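Local structure of uncharacterized CONSERVED DOMAIN PROTEIN (Vibrio cholerae, 3LKV) at residues Leu276-Thr281 and Ala293-Ala298. The protein probably serves as the substrate-binding component of an ABC transporter, and holds phenylalanine in its ligand pocket. Residues are numbered along the deposited sequence; the frame is centred on the assembly and turned at random.
Sequences LVINKT and AVLARA
L276 pushes its CD2 methyl onto the root of R297, 3.8 Å from R297 CB, and has more of its own surface buried by 293-298 than any other residue of 276-281. This is the outer edge of one of the two α/β lobes of a periplasmic binding protein-type fold: strand 275-278 is the last, antiparallel strand of a mixed sheet, paired with strand 237-240, and helix 292-297 packs across it; the axes of 276-278 and 293-297 approach to 8.6 Å and run at 113° to each other. With CG of L276 anti to its backbone N, the branch extends toward the helix, and chi2 (43°) sets CD2 on R297. The R297 side chain crosses L276 obliquely and bends at chi3 (-48°), so that its NH2 comes round to 3.9 Å from L276 CD2. That turn also serves the charge, since NH2 makes a salt bridge with E135 of helix 126-136, the helix whose L132 touches both L276 and R297.

I278, two residues on, points the same way and divides its branches among three partners. CG1, beside the backbone N, rests on A298 CB, while CD1 at its tip meets V294 CG1 at 4.1 Å, the two side chains crossing at about a right angle. CG2 reaches L295 CD2, with I290 of the preceding loop touching both I278 and L295. The side-chain contacts of I278 are apolar; at the rim K280 lays its CG against L295 CD2 at 4.3 Å.

N279 is the N-cap of helix 280-285, its OD1 accepting from A282 N. At A298 the two backbones come together, L276 O lying 3.7 Å from A298 CA.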
ATOM      1  N   LEU A 276      11.837  -4.159  26.973  1.00 30.88           N
ATOM      2  CA  LEU A 276      11.077  -3.876  28.169  1.00 29.15           C
ATOM      3  C   LEU A 276      10.427  -2.523  28.044  1.00 28.22           C
ATOM      4  O   LEU A 276      11.112  -1.520  27.956  1.00 28.34           O
ATOM      5  CB  LEU A 276      12.010  -3.911  29.380  1.00 28.64           C
ATOM      6  CG  LEU A 276      11.413  -3.622  30.759  1.00 28.26           C
ATOM      7  CD1 LEU A 276      10.086  -4.331  30.942  1.00 22.75           C
ATOM      8  CD2 LEU A 276      12.467  -3.969  31.932  1.00 26.78           C
ATOM      9  N   VAL A 277       9.103  -2.493  28.023  1.00 27.72           N
ATOM     10  CA  VAL A 277       8.347  -1.253  27.914  1.00 27.77           C
ATOM     11  C   VAL A 277       7.383  -1.174  29.108  1.00 29.11           C
ATOM     12  O   VAL A 277       6.854  -2.200  29.517  1.00 29.30           O
ATOM     13  CB  VAL A 277       7.578  -1.236  26.601  1.00 27.42           C
ATOM     14  CG1 VAL A 277       6.715   0.018  26.489  1.00 26.18           C
ATOM     15  CG2 VAL A 277       8.572  -1.427  25.380  1.00 26.29           C
ATOM     16  N   ILE A 278       7.203   0.023  29.685  1.00 30.69           N
ATOM     17  CA  ILE A 278       6.353   0.253  30.880  1.00 31.96           C
ATOM     18  C   ILE A 278       5.298   1.299  30.563  1.00 33.70           C
ATOM     19  O   ILE A 278       5.615   2.329  29.975  1.00 34.38           O
ATOM     20  CB  ILE A 278       7.148   0.803  32.100  1.00 31.94           C
ATOM     21  CG1 ILE A 278       8.291  -0.118  32.499  1.00 31.69           C
ATOM     22  CG2 ILE A 278       6.220   1.028  33.299  1.00 31.72           C
ATOM     23  CD1 ILE A 278       7.928  -1.591  32.535  1.00 33.84           C
ATOM     24  N   ASN A 279       4.050   1.042  30.942  1.00 35.96           N
ATOM     25  CA  ASN A 279       3.007   2.037  30.818  1.00 38.55           C
ATOM     26  C   ASN A 279       2.722   2.686  32.182  1.00 41.90           C
ATOM     27  O   ASN A 279       1.892   2.209  32.966  1.00 40.47           O
ATOM     28  CB  ASN A 279       1.752   1.454  30.206  1.00 37.39           C
ATOM     29  CG  ASN A 279       0.786   2.524  29.781  1.00 37.15           C
ATOM     30  OD1 ASN A 279       0.802   3.646  30.312  1.00 36.09           O
ATOM     31  ND2 ASN A 279      -0.055   2.208  28.810  1.00 34.66           N
ATOM     32  N   LYS A 280       3.407   3.810  32.430  1.00 47.60           N
ATOM     33  CA  LYS A 280       3.369   4.522  33.756  1.00 50.79           C
ATOM     34  C   LYS A 280       1.982   5.026  34.024  1.00 51.56           C
ATOM     35  O   LYS A 280       1.455   4.847  35.114  1.00 53.02           O
ATOM     36  CB  LYS A 280       4.321   5.724  33.781  1.00 52.78           C
ATOM     37  CG  LYS A 280       5.780   5.486  34.229  1.00 57.73           C
ATOM     38  CD  LYS A 280       6.709   6.636  33.635  1.00 63.19           C
ATOM     39  CE  LYS A 280       7.636   7.340  34.675  1.00 65.83           C
ATOM     40  NZ  LYS A 280       8.565   8.335  34.001  1.00 66.94           N
ATOM     41  N   THR A 281       1.384   5.650  33.025  1.00 52.82           N
ATOM     42  CA  THR A 281       0.024   6.124  33.162  1.00 54.42           C
ATOM     43  C   THR A 281      -0.882   4.994  33.607  1.00 55.22           C
ATOM     44  O   THR A 281      -1.423   5.041  34.708  1.00 56.59           O
ATOM     45  CB  THR A 281      -0.483   6.687  31.846  1.00 54.96           C
ATOM     46  OG1 THR A 281       0.598   7.381  31.229  1.00 56.95           O
ATOM     47  CG2 THR A 281      -1.664   7.602  32.056  1.00 55.14           C
ATOM     48  N   ALA A 293      14.331  -0.495  40.086  1.00 63.03           N
ATOM     49  CA  ALA A 293      15.245  -1.335  39.297  1.00 63.34           C
ATOM     50  C   ALA A 293      14.662  -1.655  37.882  1.00 64.01           C
ATOM     51  O   ALA A 293      15.408  -1.829  36.894  1.00 63.87           O
ATOM     52  CB  ALA A 293      15.595  -2.624  40.051  1.00 62.84           C
ATOM     53  N   VAL A 294      13.329  -1.698  37.802  1.00 64.28           N
ATOM     54  CA  VAL A 294      12.630  -2.001  36.568  1.00 64.22           C
ATOM     55  C   VAL A 294      12.527  -0.742  35.716  1.00 64.91           C
ATOM     56  O   VAL A 294      12.851  -0.789  34.526  1.00 64.52           O
ATOM     57  CB  VAL A 294      11.232  -2.620  36.850  1.00 63.79           C
ATOM     58  CG1 VAL A 294      10.424  -2.711  35.580  1.00 63.83           C
ATOM     59  CG2 VAL A 294      11.391  -3.970  37.456  1.00 61.45           C
ATOM     60  N   LEU A 295      12.089   0.371  36.312  1.00 66.04           N
ATOM     61  CA  LEU A 295      11.960   1.651  35.581  1.00 67.42           C
ATOM     62  C   LEU A 295      13.305   2.077  34.952  1.00 68.32           C
ATOM     63  O   LEU A 295      13.329   2.683  33.873  1.00 68.14           O
ATOM     64  CB  LEU A 295      11.448   2.778  36.498  1.00 67.68           C
ATOM     65  CG  LEU A 295       9.958   2.879  36.839  1.00 68.37           C
ATOM     66  CD1 LEU A 295       9.689   3.917  37.940  1.00 66.43           C
ATOM     67  CD2 LEU A 295       9.145   3.212  35.581  1.00 69.17           C
ATOM     68  N   ALA A 296      14.402   1.752  35.644  1.00 69.37           N
ATOM     69  CA  ALA A 296      15.780   1.994  35.159  1.00 70.48           C
ATOM     70  C   ALA A 296      16.140   1.219  33.884  1.00 71.34           C
ATOM     71  O   ALA A 296      16.845   1.761  33.029  1.00 71.35           O
ATOM     72  CB  ALA A 296      16.805   1.674  36.257  1.00 70.49           C
ATOM     73  N   ARG A 297      15.675  -0.035  33.769  1.00 72.14           N
ATOM     74  CA  ARG A 297      15.906  -0.868  32.571  1.00 72.41           C
ATOM     75  C   ARG A 297      14.939  -0.597  31.408  1.00 72.69           C
ATOM     76  O   ARG A 297      15.083  -1.189  30.356  1.00 71.94           O
ATOM     77  CB  ARG A 297      15.814  -2.357  32.925  1.00 72.50           C
ATOM     78  CG  ARG A 297      16.879  -2.857  33.888  1.00 73.23           C
ATOM     79  CD  ARG A 297      17.134  -4.386  33.772  1.00 73.54           C
ATOM     80  NE  ARG A 297      15.913  -5.195  33.780  1.00 72.72           N
ATOM     81  CZ  ARG A 297      15.170  -5.451  34.856  1.00 72.94           C
ATOM     82  NH1 ARG A 297      15.483  -4.959  36.053  1.00 73.03           N
ATOM     83  NH2 ARG A 297      14.091  -6.202  34.738  1.00 72.24           N
ATOM     84  N   ALA A 298      13.963   0.289  31.589  1.00 73.77           N
ATOM     85  CA  ALA A 298      12.882   0.450  30.609  1.00 74.88           C
ATOM     86  C   ALA A 298      13.376   1.135  29.361  1.00 76.32           C
ATOM     87  O   ALA A 298      13.617   2.345  29.389  1.00 77.13           O
ATOM     88  CB  ALA A 298      11.735   1.246  31.188  1.00 74.54           C
TER